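Local coordinates for 3-keto-5-aminohexanoate cleavage protein (Archaeoglobus fulgidus, PDB 3LOT) that probably catalyses the zinc-dependent cleavage of 3-keto-5-aminohexanoate, as a TIM-barrel member of the beta-keto acid cleavage enzyme family, at residues P109-F114 with E302-K307; F114-M119 with Y182-M187; L160-K165 with E190-P195; K170-C175 with R198-H203. All blocks are in the same frame, centred on the assembly; numbering follows the deposited sequence.

Contact 1. Residues P109-F114 with E302-K307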
loop_
_atom_site.group_PDB
_atom_site.type_symbol
_atom_site.label_atom_id
_atom_site.label_comp_id
_atom_site.label_asym_id
_atom_site.label_seq_id
_atom_site.Cartn_x
_atom_site.Cartn_y
_atom_site.Cartn_z
ATOM N N PRO D 109 13.701 -18.934 -30.541
ATOM C CA PRO D 109 12.899 -19.629 -29.569
ATOM C C PRO D 109 11.504 -19.025 -29.462
ATOM O O PRO D 109 11.259 -17.903 -29.925
ATOM C CB PRO D 109 13.660 -19.402 -28.235
ATOM C CG PRO D 109 14.385 -18.099 -28.444
ATOM C CD PRO D 109 14.710 -18.052 -29.921
ATOM N N GLU D 110 10.608 -19.777 -28.841
ATOM C CA GLU D 110 9.244 -19.327 -28.610
ATOM C C GLU D 110 9.174 -18.151 -27.649
ATOM O O GLU D 110 8.299 -17.301 -27.779
ATOM C CB GLU D 110 8.383 -20.459 -28.044
ATOM C CG GLU D 110 8.144 -21.682 -28.986
ATOM C CD GLU D 110 7.112 -22.634 -28.417
ATOM O OE1 GLU D 110 7.498 -23.523 -27.621
ATOM O OE2 GLU D 110 5.910 -22.496 -28.726
ATOM N N ILE D 111 10.040 -18.153 -26.644
ATOM C CA ILE D 111 10.041 -17.115 -25.619
ATOM C C ILE D 111 11.498 -17.004 -25.130
ATOM O O ILE D 111 12.265 -17.995 -25.150
ATOM C CB ILE D 111 9.001 -17.477 -24.506
ATOM C CG1 ILE D 111 8.918 -16.402 -23.413
ATOM C CG2 ILE D 111 9.290 -18.897 -23.880
ATOM C CD1 ILE D 111 7.636 -16.438 -22.674
ATOM N N ALA D 112 11.908 -15.800 -24.773
ATOM C CA ALA D 112 13.237 -15.572 -24.222
ATOM C C ALA D 112 13.216 -14.386 -23.259
ATOM O O ALA D 112 12.308 -13.554 -23.319
ATOM C CB ALA D 112 14.251 -15.360 -25.281
ATOM N N THR D 113 14.183 -14.325 -22.351
ATOM C CA THR D 113 14.087 -13.302 -21.327
ATOM C C THR D 113 14.589 -11.975 -21.905
ATOM O O THR D 113 15.393 -11.966 -22.828
ATOM C CB THR D 113 14.764 -13.699 -19.987
ATOM O OG1 THR D 113 16.161 -13.903 -20.138
ATOM C CG2 THR D 113 14.152 -14.962 -19.480
ATOM N N PHE D 114 14.082 -10.884 -21.331
ATOM C CA PHE D 114 14.191 -9.525 -21.841
ATOM C C PHE D 114 14.231 -8.647 -20.586
ATOM O O PHE D 114 13.187 -8.240 -20.109
ATOM C CB PHE D 114 12.919 -9.219 -22.663
ATOM C CG PHE D 114 13.021 -8.042 -23.587
ATOM C CD1 PHE D 114 13.151 -6.773 -23.092
ATOM C CD2 PHE D 114 12.927 -8.228 -24.948
ATOM C CE1 PHE D 114 13.186 -5.685 -23.945
ATOM C CE2 PHE D 114 12.946 -7.163 -25.835
ATOM C CZ PHE D 114 13.071 -5.861 -25.349
ATOM N N GLU D 302 -0.825 -21.553 -25.272
ATOM C CA GLU D 302 -2.110 -20.892 -25.554
ATOM C C GLU D 302 -2.258 -19.692 -24.630
ATOM O O GLU D 302 -2.762 -18.642 -25.043
ATOM C CB GLU D 302 -3.277 -21.884 -25.411
ATOM C CG GLU D 302 -4.665 -21.340 -25.809
ATOM C CD GLU D 302 -5.321 -20.465 -24.727
ATOM O OE1 GLU D 302 -4.998 -20.651 -23.526
ATOM O OE2 GLU D 302 -6.140 -19.570 -25.071
ATOM N N ILE D 303 -1.827 -19.836 -23.383
ATOM C CA ILE D 303 -1.927 -18.749 -22.430
ATOM C C ILE D 303 -1.060 -17.570 -22.841
ATOM O O ILE D 303 -1.552 -16.456 -22.876
ATOM C CB ILE D 303 -1.550 -19.174 -20.993
ATOM C CG1 ILE D 303 -2.599 -20.153 -20.435
ATOM C CG2 ILE D 303 -1.389 -17.955 -20.107
ATOM C CD1 ILE D 303 -2.184 -20.838 -19.130
ATOM N N LEU D 304 0.193 -17.799 -23.212
ATOM C CA LEU D 304 1.103 -16.695 -23.604
ATOM C C LEU D 304 1.099 -16.361 -25.118
ATOM O O LEU D 304 1.770 -15.420 -25.547
ATOM C CB LEU D 304 2.504 -17.046 -23.180
ATOM C CG LEU D 304 2.620 -17.357 -21.688
ATOM C CD1 LEU D 304 4.072 -17.748 -21.348
ATOM C CD2 LEU D 304 2.173 -16.136 -20.895
ATOM N N GLY D 305 0.337 -17.084 -25.921
ATOM C CA GLY D 305 0.309 -16.858 -27.382
ATOM C C GLY D 305 1.606 -17.196 -28.104
ATOM O O GLY D 305 2.096 -16.412 -28.898
ATOM N N LEU D 306 2.171 -18.366 -27.807
ATOM C CA LEU D 306 3.479 -18.751 -28.322
ATOM C C LEU D 306 3.350 -19.457 -29.654
ATOM O O LEU D 306 2.292 -19.987 -29.966
ATOM C CB LEU D 306 4.214 -19.636 -27.322
ATOM C CG LEU D 306 4.459 -19.001 -25.954
ATOM C CD1 LEU D 306 5.372 -19.912 -25.103
ATOM C CD2 LEU D 306 5.051 -17.621 -26.244
ATOM N N LYS D 307 4.427 -19.496 -30.425
ATOM C CA LYS D 307 4.315 -19.909 -31.843
ATOM C C LYS D 307 4.203 -21.409 -32.095
ATOM O O LYS D 307 3.659 -21.846 -33.156
ATOM C CB LYS D 307 5.431 -19.300 -32.671
ATOM C CG LYS D 307 6.838 -19.855 -32.460
ATOM C CD LYS D 307 7.844 -18.964 -33.118
ATOM C CE LYS D 307 9.263 -19.293 -32.709
ATOM N NZ LYS D 307 10.229 -18.429 -33.419
HETATM O O HOH W 1 6.430 -17.552 -29.701
#
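Leu306 CB stands above the carboxylate plane of Glu110, off the OE2 end, 3.6 Å from OE2. Close to the carboxylate plane, at OE2, sits the backbone N of Lys307, 3.8 Å away. The strong partners of this group lie just beyond the two segments. OE1 forms a salt bridge with Arg301, and OE2 accepts a hydrogen bond from Gly308 N. The acid is therefore gripped at both oxygens by the chain around helix 297-304. The side chains of Glu110 and Leu306 cross at about a right angle, and Leu306 CD2 rests 3.6 Å from Glu110 O. One water joins the backbones: it donates to Glu110 O at 2.7 Å and accepts from Lys307 N at 2.9 Å. Ile111 adds an apolar touch, its CD1 meeting Leu304 CD1 at 4.0 Å. CG1, which carries that CD1, is anti to the backbone N (chi1 -178°).

Lys307 CG is 4.1 Å from Glu110 CG. The chain stretches out beyond CG and passes Pro109, with Lys307 CE 3.7 Å from Pro109 O. Its NZ is hydrogen-bonded to the carbonyl oxygens of Lys108 and Asp168. An alanine here would probably leave those two oxygens without their ammonium partner and open a gap beside Glu110 CG and Pro109.

Gly305, with positive phi, turns the chain out of helix 297-304. Ile111 and Leu306 both also touch Val82 on the adjoining strand. The contact lies at the N-terminal ends of the barrel strands and packs the chain after helix 297-304 against the start of strand 111-115, in a TIM-barrel fold.

Contact 2. Residues F114-M119 with Y182-M187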
loop_
_atom_site.group_PDB
_atom_site.type_symbol
_atom_site.label_atom_id
_atom_site.label_comp_id
_atom_site.label_asym_id
_atom_site.label_seq_id
_atom_site.Cartn_x
_atom_site.Cartn_y
_atom_site.Cartn_z
ATOM N N PHE D 114 14.082 -10.884 -21.331
ATOM C CA PHE D 114 14.191 -9.525 -21.841
ATOM C C PHE D 114 14.231 -8.647 -20.586
ATOM O O PHE D 114 13.187 -8.240 -20.109
ATOM C CB PHE D 114 12.919 -9.219 -22.663
ATOM C CG PHE D 114 13.021 -8.042 -23.587
ATOM C CD1 PHE D 114 13.151 -6.773 -23.092
ATOM C CD2 PHE D 114 12.927 -8.228 -24.948
ATOM C CE1 PHE D 114 13.186 -5.685 -23.945
ATOM C CE2 PHE D 114 12.946 -7.163 -25.835
ATOM C CZ PHE D 114 13.071 -5.861 -25.349
ATOM N N ASN D 115 15.441 -8.417 -20.069
ATOM C CA ASN D 115 15.710 -7.602 -18.867
ATOM C C ASN D 115 15.518 -6.072 -19.033
ATOM O O ASN D 115 16.036 -5.453 -19.982
ATOM C CB ASN D 115 17.095 -7.916 -18.434
ATOM C CG ASN D 115 17.230 -9.375 -18.077
ATOM O OD1 ASN D 115 16.846 -9.778 -16.962
ATOM N ND2 ASN D 115 17.753 -10.197 -19.025
HETATM N N MSE D 116 14.749 -5.482 -18.131
HETATM C CA MSE D 116 14.154 -4.150 -18.400
HETATM C C MSE D 116 14.834 -2.939 -17.774
HETATM O O MSE D 116 14.231 -1.864 -17.721
HETATM C CB MSE D 116 12.693 -4.184 -17.970
HETATM C CG MSE D 116 11.853 -5.007 -18.827
HETATM SE SE MSE D 116 11.719 -4.253 -20.609
HETATM C CE MSE D 116 11.354 -2.433 -20.219
ATOM N N GLY D 117 16.082 -3.063 -17.352
ATOM C CA GLY D 117 16.854 -1.865 -16.988
ATOM C C GLY D 117 18.286 -2.149 -16.619
ATOM O O GLY D 117 18.627 -3.298 -16.361
ATOM N N SER D 118 19.123 -1.109 -16.601
ATOM C CA SER D 118 20.496 -1.230 -16.160
ATOM C C SER D 118 20.488 -1.226 -14.631
ATOM O O SER D 118 19.691 -0.526 -14.006
ATOM C CB SER D 118 21.352 -0.091 -16.684
ATOM O OG SER D 118 21.401 -0.135 -18.063
HETATM N N MSE D 119 21.346 -2.031 -14.005
HETATM C CA MSE D 119 21.307 -2.115 -12.535
HETATM C C MSE D 119 22.615 -2.676 -12.019
HETATM O O MSE D 119 23.304 -3.381 -12.731
HETATM C CB MSE D 119 20.134 -3.033 -12.091
HETATM C CG MSE D 119 20.271 -4.475 -12.507
HETATM SE SE MSE D 119 18.711 -5.600 -12.251
HETATM C CE MSE D 119 18.796 -5.774 -10.305
ATOM N N TYR D 182 8.094 0.813 -14.629
ATOM C CA TYR D 182 7.985 2.110 -15.280
ATOM C C TYR D 182 8.650 2.073 -16.642
ATOM O O TYR D 182 8.058 2.566 -17.608
ATOM C CB TYR D 182 8.541 3.243 -14.423
ATOM C CG TYR D 182 7.493 3.882 -13.492
ATOM C CD1 TYR D 182 6.614 4.900 -13.962
ATOM C CD2 TYR D 182 7.349 3.455 -12.209
ATOM C CE1 TYR D 182 5.655 5.466 -13.150
ATOM C CE2 TYR D 182 6.387 3.996 -11.387
ATOM C CZ TYR D 182 5.560 5.027 -11.842
ATOM O OH TYR D 182 4.636 5.594 -10.991
ATOM N N ASN D 183 9.871 1.510 -16.700
ATOM C CA ASN D 183 10.551 1.350 -17.991
ATOM C C ASN D 183 9.674 0.515 -18.963
ATOM O O ASN D 183 9.534 0.865 -20.157
ATOM C CB ASN D 183 11.932 0.698 -17.870
ATOM C CG ASN D 183 12.965 1.536 -17.080
ATOM O OD1 ASN D 183 12.714 2.692 -16.694
ATOM N ND2 ASN D 183 14.144 0.909 -16.802
ATOM N N THR D 184 9.107 -0.587 -18.442
ATOM C CA THR D 184 8.235 -1.453 -19.231
ATOM C C THR D 184 7.012 -0.719 -19.816
ATOM O O THR D 184 6.711 -0.857 -21.027
ATOM C CB THR D 184 7.844 -2.688 -18.428
ATOM O OG1 THR D 184 9.048 -3.385 -18.053
ATOM C CG2 THR D 184 6.876 -3.580 -19.224
ATOM N N ALA D 185 6.347 0.081 -18.977
ATOM C CA ALA D 185 5.214 0.904 -19.409
ATOM C C ALA D 185 5.604 1.838 -20.532
ATOM O O ALA D 185 4.899 1.961 -21.522
ATOM C CB ALA D 185 4.645 1.716 -18.268
ATOM N N PHE D 186 6.761 2.469 -20.379
ATOM C CA PHE D 186 7.234 3.413 -21.368
ATOM C C PHE D 186 7.450 2.737 -22.717
ATOM O O PHE D 186 7.002 3.258 -23.727
ATOM C CB PHE D 186 8.501 4.098 -20.869
ATOM C CG PHE D 186 9.207 4.928 -21.909
ATOM C CD1 PHE D 186 8.803 6.219 -22.183
ATOM C CD2 PHE D 186 10.295 4.426 -22.580
ATOM C CE1 PHE D 186 9.483 7.002 -23.126
ATOM C CE2 PHE D 186 10.974 5.193 -23.502
ATOM C CZ PHE D 186 10.571 6.482 -23.777
HETATM N N MSE D 187 8.146 1.605 -22.727
HETATM C CA MSE D 187 8.433 0.879 -23.971
HETATM C C MSE D 187 7.170 0.330 -24.621
HETATM O O MSE D 187 7.056 0.291 -25.856
HETATM C CB MSE D 187 9.405 -0.281 -23.706
HETATM C CG MSE D 187 10.850 0.115 -23.287
HETATM SE SE MSE D 187 11.732 1.201 -24.620
HETATM C CE MSE D 187 12.025 -0.255 -25.889
#
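Met116, a selenomethionine, lays its side chain against Thr184 and Asn183. The chain bends at chi2, and chi3 (-47°) sets CE against Thr184. CE lies 3.3 Å from Thr184 OG1 and 3.4 Å from Thr184 N. Met116 CG is also 3.3 Å from Thr184 OG1, and the two side chains cross at about a right angle. The Thr184 hydroxyl is hydrogen-bonded to Gln180 O, one turn earlier in the helix. Met116 CE further touches Met187 CG, at 4.0 Å.

In this TIM barrel, Met116 begins the loop after strand 111-115. Helix 178-189 follows the neighbouring strand, 170-175, so the contact binds a strand-end loop to the outer helix that follows the neighbouring strand.

Asn183 supplies the polar link. Its ND2 donates to Met116 O at 2.9 Å, with an N-H...O angle of 168°. The oxygen lies in the amide plane of Asn183, and the donor lies in the carbonyl plane of Met116. An alanine in place of Asn183 would probably leave Met116 O without this N-H partner and the loop less firmly tied to the helix. Gly207 of a second subunit also packs on Asn183, and Phe154 of the same chain touches it.

Contact 3. Residues L160-K165 with E190-P195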
loop_
_atom_site.group_PDB
_atom_site.type_symbol
_atom_site.label_atom_id
_atom_site.label_comp_id
_atom_site.label_asym_id
_atom_site.label_seq_id
_atom_site.Cartn_x
_atom_site.Cartn_y
_atom_site.Cartn_z
ATOM N N LEU D 160 16.521 -4.728 -29.027
ATOM C CA LEU D 160 16.057 -6.030 -28.547
ATOM C C LEU D 160 14.585 -6.270 -28.902
ATOM O O LEU D 160 14.241 -7.363 -29.359
ATOM C CB LEU D 160 16.288 -6.194 -27.046
ATOM C CG LEU D 160 16.349 -7.614 -26.479
ATOM C CD1 LEU D 160 17.567 -8.315 -27.006
ATOM C CD2 LEU D 160 16.342 -7.619 -24.939
ATOM N N SER D 161 13.733 -5.252 -28.755
ATOM C CA SER D 161 12.336 -5.397 -29.095
ATOM C C SER D 161 12.218 -5.775 -30.570
ATOM O O SER D 161 11.424 -6.646 -30.920
ATOM C CB SER D 161 11.543 -4.135 -28.765
ATOM O OG SER D 161 11.667 -3.136 -29.785
ATOM N N ARG D 162 13.046 -5.174 -31.430
ATOM C CA ARG D 162 13.023 -5.493 -32.834
ATOM C C ARG D 162 13.528 -6.876 -33.178
ATOM O O ARG D 162 12.929 -7.564 -33.996
ATOM C CB ARG D 162 13.841 -4.492 -33.623
ATOM C CG ARG D 162 13.156 -3.137 -33.749
ATOM C CD ARG D 162 13.931 -2.231 -34.741
ATOM N NE ARG D 162 15.085 -1.587 -34.089
ATOM C CZ ARG D 162 15.011 -0.526 -33.269
ATOM N NH1 ARG D 162 13.831 0.042 -32.985
ATOM N NH2 ARG D 162 16.132 -0.036 -32.715
ATOM N N ILE D 163 14.615 -7.279 -32.539
ATOM C CA ILE D 163 15.157 -8.611 -32.693
ATOM C C ILE D 163 14.122 -9.697 -32.339
ATOM O O ILE D 163 13.976 -10.703 -33.065
ATOM C CB ILE D 163 16.455 -8.788 -31.865
ATOM C CG1 ILE D 163 17.597 -8.013 -32.500
ATOM C CG2 ILE D 163 16.828 -10.261 -31.786
ATOM C CD1 ILE D 163 18.735 -7.683 -31.541
ATOM N N PHE D 164 13.386 -9.495 -31.248
ATOM C CA PHE D 164 12.376 -10.485 -30.836
ATOM C C PHE D 164 11.269 -10.565 -31.865
ATOM O O PHE D 164 10.859 -11.655 -32.262
ATOM C CB PHE D 164 11.801 -10.157 -29.445
ATOM C CG PHE D 164 12.635 -10.674 -28.311
ATOM C CD1 PHE D 164 13.991 -10.341 -28.210
ATOM C CD2 PHE D 164 12.071 -11.495 -27.319
ATOM C CE1 PHE D 164 14.786 -10.811 -27.111
ATOM C CE2 PHE D 164 12.853 -11.955 -26.247
ATOM C CZ PHE D 164 14.212 -11.611 -26.159
ATOM N N LYS D 165 10.803 -9.417 -32.336
ATOM C CA LYS D 165 9.752 -9.416 -33.366
ATOM C C LYS D 165 10.209 -10.092 -34.655
ATOM O O LYS D 165 9.456 -10.816 -35.274
ATOM C CB LYS D 165 9.330 -7.977 -33.658
ATOM C CG LYS D 165 8.389 -7.394 -32.625
ATOM C CD LYS D 165 8.206 -5.919 -32.832
ATOM C CE LYS D 165 7.307 -5.332 -31.751
ATOM N NZ LYS D 165 7.164 -3.876 -31.934
ATOM N N GLU D 190 5.345 3.410 -25.995
ATOM C CA GLU D 190 6.101 3.897 -27.138
ATOM C C GLU D 190 5.961 2.998 -28.374
ATOM O O GLU D 190 6.438 3.325 -29.443
ATOM C CB GLU D 190 7.575 4.039 -26.741
ATOM C CG GLU D 190 7.838 5.218 -25.841
ATOM C CD GLU D 190 7.654 6.556 -26.504
ATOM O OE1 GLU D 190 8.251 6.753 -27.586
ATOM O OE2 GLU D 190 6.941 7.433 -25.939
ATOM N N GLY D 191 5.271 1.876 -28.213
ATOM C CA GLY D 191 5.010 0.975 -29.302
ATOM C C GLY D 191 6.039 -0.118 -29.505
ATOM O O GLY D 191 5.966 -0.783 -30.492
ATOM N N TYR D 192 7.011 -0.309 -28.607
ATOM C CA TYR D 192 8.078 -1.281 -28.892
ATOM C C TYR D 192 7.682 -2.696 -28.477
ATOM O O TYR D 192 8.107 -3.663 -29.120
ATOM C CB TYR D 192 9.379 -0.914 -28.208
ATOM C CG TYR D 192 9.988 0.335 -28.729
ATOM C CD1 TYR D 192 10.677 0.344 -29.941
ATOM C CD2 TYR D 192 9.909 1.505 -28.006
ATOM C CE1 TYR D 192 11.246 1.515 -30.420
ATOM C CE2 TYR D 192 10.466 2.678 -28.479
ATOM C CZ TYR D 192 11.119 2.673 -29.677
ATOM O OH TYR D 192 11.682 3.835 -30.095
ATOM N N LEU D 193 6.854 -2.799 -27.434
ATOM C CA LEU D 193 6.476 -4.086 -26.876
ATOM C C LEU D 193 5.014 -4.357 -27.232
ATOM O O LEU D 193 4.149 -3.522 -27.005
ATOM C CB LEU D 193 6.699 -4.052 -25.361
ATOM C CG LEU D 193 8.141 -3.794 -24.915
ATOM C CD1 LEU D 193 8.245 -3.669 -23.362
ATOM C CD2 LEU D 193 9.106 -4.904 -25.443
ATOM N N GLU D 194 4.725 -5.531 -27.757
ATOM C CA GLU D 194 3.375 -5.845 -28.196
ATOM C C GLU D 194 2.565 -6.543 -27.097
ATOM O O GLU D 194 3.010 -7.543 -26.520
ATOM C CB GLU D 194 3.426 -6.739 -29.449
ATOM C CG GLU D 194 2.135 -6.795 -30.210
ATOM C CD GLU D 194 1.639 -5.414 -30.733
ATOM O OE1 GLU D 194 2.446 -4.441 -30.812
ATOM O OE2 GLU D 194 0.420 -5.306 -31.078
ATOM N N PRO D 195 1.347 -6.052 -26.842
ATOM C CA PRO D 195 0.540 -6.651 -25.801
ATOM C C PRO D 195 -0.087 -7.933 -26.298
ATOM O O PRO D 195 -0.172 -8.118 -27.480
ATOM C CB PRO D 195 -0.547 -5.612 -25.581
ATOM C CG PRO D 195 -0.759 -5.051 -26.885
ATOM C CD PRO D 195 0.632 -4.957 -27.490
HETATM O O HOH W 2 9.377 -6.783 -28.907
HETATM O O HOH W 3 4.768 -3.508 -30.343
#
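Ser161 and Tyr192 bring the two backbones closest, with their CA atoms 5.9 Å apart. Residues 160-165 are helical. Residues 190-195 form an irregular loop, entered through a Schellman motif in which Gly191 takes positive phi at the end of helix 178-189. A water donates to Ser161 O at 2.9 Å and, weakly, to Tyr192 O.

Lys165 reaches to the loop on a chain extended beyond CG. Its NZ donates to Tyr192 O at 3.0 Å. The nitrogen stands above the carbonyl plane, 55° out of it. NZ also donates to a second water, at 2.9 Å. Gly191 O and Glu194 OE1 both lie near that water.

In the TIM barrel this ties helix 154-166 to the loop that leads from the next outer helix into strand 197-203. Leu193 and Ser161 both touch Phe114 of strand 111-115.

Ser161 OG approaches the ring of Tyr192 obliquely, 3.6 Å from Tyr192 CB and from Tyr192 CD1. The hydroxyl is hydrogen-bonded to Glu158 O within its own helix. Arg162 and Tyr192 run side by side and point the same way. Arg162 NH1 meets Tyr192 CE1 at 3.9 Å, at the ring edge, with guanidinium and ring planes 66° apart.

Contact 4. Residues K170-C175 with R198-H203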
loop_
_atom_site.group_PDB
_atom_site.type_symbol
_atom_site.label_atom_id
_atom_site.label_comp_id
_atom_site.label_asym_id
_atom_site.label_seq_id
_atom_site.Cartn_x
_atom_site.Cartn_y
_atom_site.Cartn_z
ATOM N N LYS D 170 8.630 -14.349 -28.211
ATOM C CA LYS D 170 7.914 -13.557 -27.231
ATOM C C LYS D 170 8.873 -13.086 -26.147
ATOM O O LYS D 170 9.614 -13.892 -25.579
ATOM C CB LYS D 170 6.800 -14.316 -26.536
ATOM C CG LYS D 170 5.947 -13.362 -25.688
ATOM C CD LYS D 170 4.700 -13.976 -25.149
ATOM C CE LYS D 170 3.834 -12.942 -24.346
ATOM N NZ LYS D 170 3.188 -11.940 -25.219
ATOM N N PRO D 171 8.828 -11.787 -25.826
ATOM C CA PRO D 171 9.584 -11.294 -24.696
ATOM C C PRO D 171 8.967 -11.662 -23.351
ATOM O O PRO D 171 7.772 -11.483 -23.107
ATOM C CB PRO D 171 9.546 -9.761 -24.892
ATOM C CG PRO D 171 9.063 -9.558 -26.260
ATOM C CD PRO D 171 8.218 -10.687 -26.589
ATOM N N GLU D 172 9.806 -12.164 -22.466
ATOM C CA GLU D 172 9.443 -12.289 -21.072
ATOM C C GLU D 172 10.238 -11.213 -20.367
ATOM O O GLU D 172 11.457 -11.300 -20.312
ATOM C CB GLU D 172 9.817 -13.650 -20.530
ATOM C CG GLU D 172 9.479 -13.787 -19.053
ATOM C CD GLU D 172 9.716 -15.160 -18.507
ATOM O OE1 GLU D 172 10.861 -15.442 -18.148
ATOM O OE2 GLU D 172 8.746 -15.915 -18.356
ATOM N N LEU D 173 9.532 -10.243 -19.784
ATOM C CA LEU D 173 10.119 -8.952 -19.462
ATOM C C LEU D 173 10.484 -8.984 -18.003
ATOM O O LEU D 173 9.615 -8.903 -17.162
ATOM C CB LEU D 173 9.112 -7.848 -19.746
ATOM C CG LEU D 173 8.619 -7.751 -21.218
ATOM C CD1 LEU D 173 7.377 -6.902 -21.258
ATOM C CD2 LEU D 173 9.719 -7.158 -22.099
ATOM N N GLU D 174 11.772 -9.071 -17.729
ATOM C CA GLU D 174 12.238 -9.320 -16.379
ATOM C C GLU D 174 12.320 -7.965 -15.709
ATOM O O GLU D 174 12.935 -7.036 -16.270
ATOM C CB GLU D 174 13.611 -9.983 -16.397
ATOM C CG GLU D 174 13.777 -11.099 -17.442
ATOM C CD GLU D 174 12.825 -12.268 -17.265
ATOM O OE1 GLU D 174 12.293 -12.470 -16.148
ATOM O OE2 GLU D 174 12.599 -12.989 -18.268
ATOM N N CYS D 175 11.637 -7.838 -14.581
ATOM C CA CYS D 175 11.661 -6.634 -13.789
ATOM C C CYS D 175 12.136 -6.882 -12.361
ATOM O O CYS D 175 11.548 -7.675 -11.646
ATOM C CB CYS D 175 10.282 -6.002 -13.711
ATOM S SG CYS D 175 9.621 -5.523 -15.364
ATOM N N ARG D 198 4.227 -10.142 -21.143
ATOM C CA ARG D 198 4.565 -11.136 -20.139
ATOM C C ARG D 198 5.649 -10.573 -19.257
ATOM O O ARG D 198 6.756 -10.372 -19.718
ATOM C CB ARG D 198 5.034 -12.417 -20.825
ATOM C CG ARG D 198 5.430 -13.549 -19.867
ATOM C CD ARG D 198 4.350 -13.918 -18.913
ATOM N NE ARG D 198 4.693 -15.160 -18.213
ATOM C CZ ARG D 198 3.898 -15.794 -17.344
ATOM N NH1 ARG D 198 2.703 -15.338 -17.081
ATOM N NH2 ARG D 198 4.307 -16.912 -16.739
ATOM N N LEU D 199 5.343 -10.371 -17.975
ATOM C CA LEU D 199 6.306 -9.815 -17.013
ATOM C C LEU D 199 6.723 -10.865 -15.994
ATOM O O LEU D 199 5.937 -11.694 -15.562
ATOM C CB LEU D 199 5.721 -8.614 -16.201
ATOM C CG LEU D 199 5.020 -7.382 -16.801
ATOM C CD1 LEU D 199 5.246 -6.096 -15.951
ATOM C CD2 LEU D 199 5.402 -7.129 -18.206
ATOM N N GLN D 200 7.951 -10.773 -15.536
ATOM C CA GLN D 200 8.379 -11.559 -14.432
ATOM C C GLN D 200 9.003 -10.651 -13.375
ATOM O O GLN D 200 9.872 -9.827 -13.663
ATOM C CB GLN D 200 9.343 -12.589 -14.923
ATOM C CG GLN D 200 9.894 -13.519 -13.856
ATOM C CD GLN D 200 9.975 -14.906 -14.394
ATOM O OE1 GLN D 200 9.253 -15.782 -13.960
ATOM N NE2 GLN D 200 10.805 -15.093 -15.419
ATOM N N PHE D 201 8.519 -10.781 -12.168
ATOM C CA PHE D 201 8.950 -9.942 -11.081
ATOM C C PHE D 201 10.009 -10.744 -10.331
ATOM O O PHE D 201 9.732 -11.889 -9.962
ATOM C CB PHE D 201 7.781 -9.652 -10.165
ATOM C CG PHE D 201 6.611 -8.949 -10.829
ATOM C CD1 PHE D 201 6.791 -8.009 -11.808
ATOM C CD2 PHE D 201 5.315 -9.183 -10.377
ATOM C CE1 PHE D 201 5.700 -7.332 -12.342
ATOM C CE2 PHE D 201 4.235 -8.509 -10.934
ATOM C CZ PHE D 201 4.435 -7.601 -11.919
ATOM N N ILE D 202 11.218 -10.192 -10.178
ATOM C CA ILE D 202 12.348 -10.906 -9.554
ATOM C C ILE D 202 12.751 -10.211 -8.251
ATOM O O ILE D 202 13.147 -9.033 -8.233
ATOM C CB ILE D 202 13.539 -11.029 -10.490
ATOM C CG1 ILE D 202 13.070 -11.665 -11.844
ATOM C CG2 ILE D 202 14.653 -11.885 -9.848
ATOM C CD1 ILE D 202 14.199 -12.193 -12.758
ATOM N N HIS D 203 12.649 -10.949 -7.165
ATOM C CA HIS D 203 12.793 -10.384 -5.816
ATOM C C HIS D 203 13.999 -10.959 -5.124
ATOM O O HIS D 203 14.165 -12.180 -5.076
ATOM C CB HIS D 203 11.498 -10.661 -5.013
ATOM C CG HIS D 203 10.330 -9.822 -5.463
ATOM N ND1 HIS D 203 9.941 -8.667 -4.810
ATOM C CD2 HIS D 203 9.495 -9.950 -6.523
ATOM C CE1 HIS D 203 8.907 -8.135 -5.435
ATOM N NE2 HIS D 203 8.627 -8.882 -6.494
HETATM O O HOH W 4 5.834 -9.699 -23.576
HETATM O O HOH W 5 8.556 -17.633 -16.103
#
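Leu173 and Cys175 pair with Leu199 and Phe201 in the parallel strands of a beta-alpha-beta unit of the TIM barrel, whose crossover helix is 178-189. The strand axes come within 4.5 Å.

Backbone hydrogen bonds form the ladder. Leu173 N donates to Arg198 O and Leu173 O accepts from Gln200 N. Cys175 N then donates to Gln200 O at 2.8 Å, nearly straight onto the carbonyl, and Ile202 N donates to Cys175 O.

Polar side chains gather on the face of Glu172, Glu174, Arg198 and Gln200. Glu174 bends at chi2 (-61°), which places CD and so carries the carboxylate alongside Gln200. Gln200 NE2 donates to Glu174 OE1 at 3.1 Å, on the syn lone pair and in the amide plane. Glu174 was modelled in two conformers, so this bond is less certain. Gln200 OE1 is hydrogen-bonded to Ser235. Arg198 NE is 4.1 Å from Glu172 OE2, too far for a salt bridge. Arg198 NH1 forms its salt bridge with Asp256.

Apolar contacts fill the other face, towards helix 178-189. Leu173 CD1 meets Leu199 CD2 at 3.6 Å, and Cys175 CB sits at the edge of the Phe201 ring.

Where the strands begin, a water donates to Pro171 O at 2.7 Å and accepts from Arg198 N at 2.9 Å.

How the contacts relate
Contacts 1, 2 and 4 share one stretch of the barrel wall. Strand 111-115 runs from contact 1 into contact 2; the centres of the two contacts are 18 Å apart. The strand neighbours strand 170-175 of contact 4. Phe114 O lies 2.9 Å from Glu174 N, a probable hydrogen bond. Contact 3 packs outside this wall, where Phe114 CZ is 3.5 Å from Ser161 N. It also joins contact 2 through Met187 O and Tyr192 N, 2.8 Å apart. Contact 4 is nearest the zinc site of His50, His52 and Glu262: the side chain of Ile202 is about 7 Å from the zinc ion, against about 12 Å for Ile111.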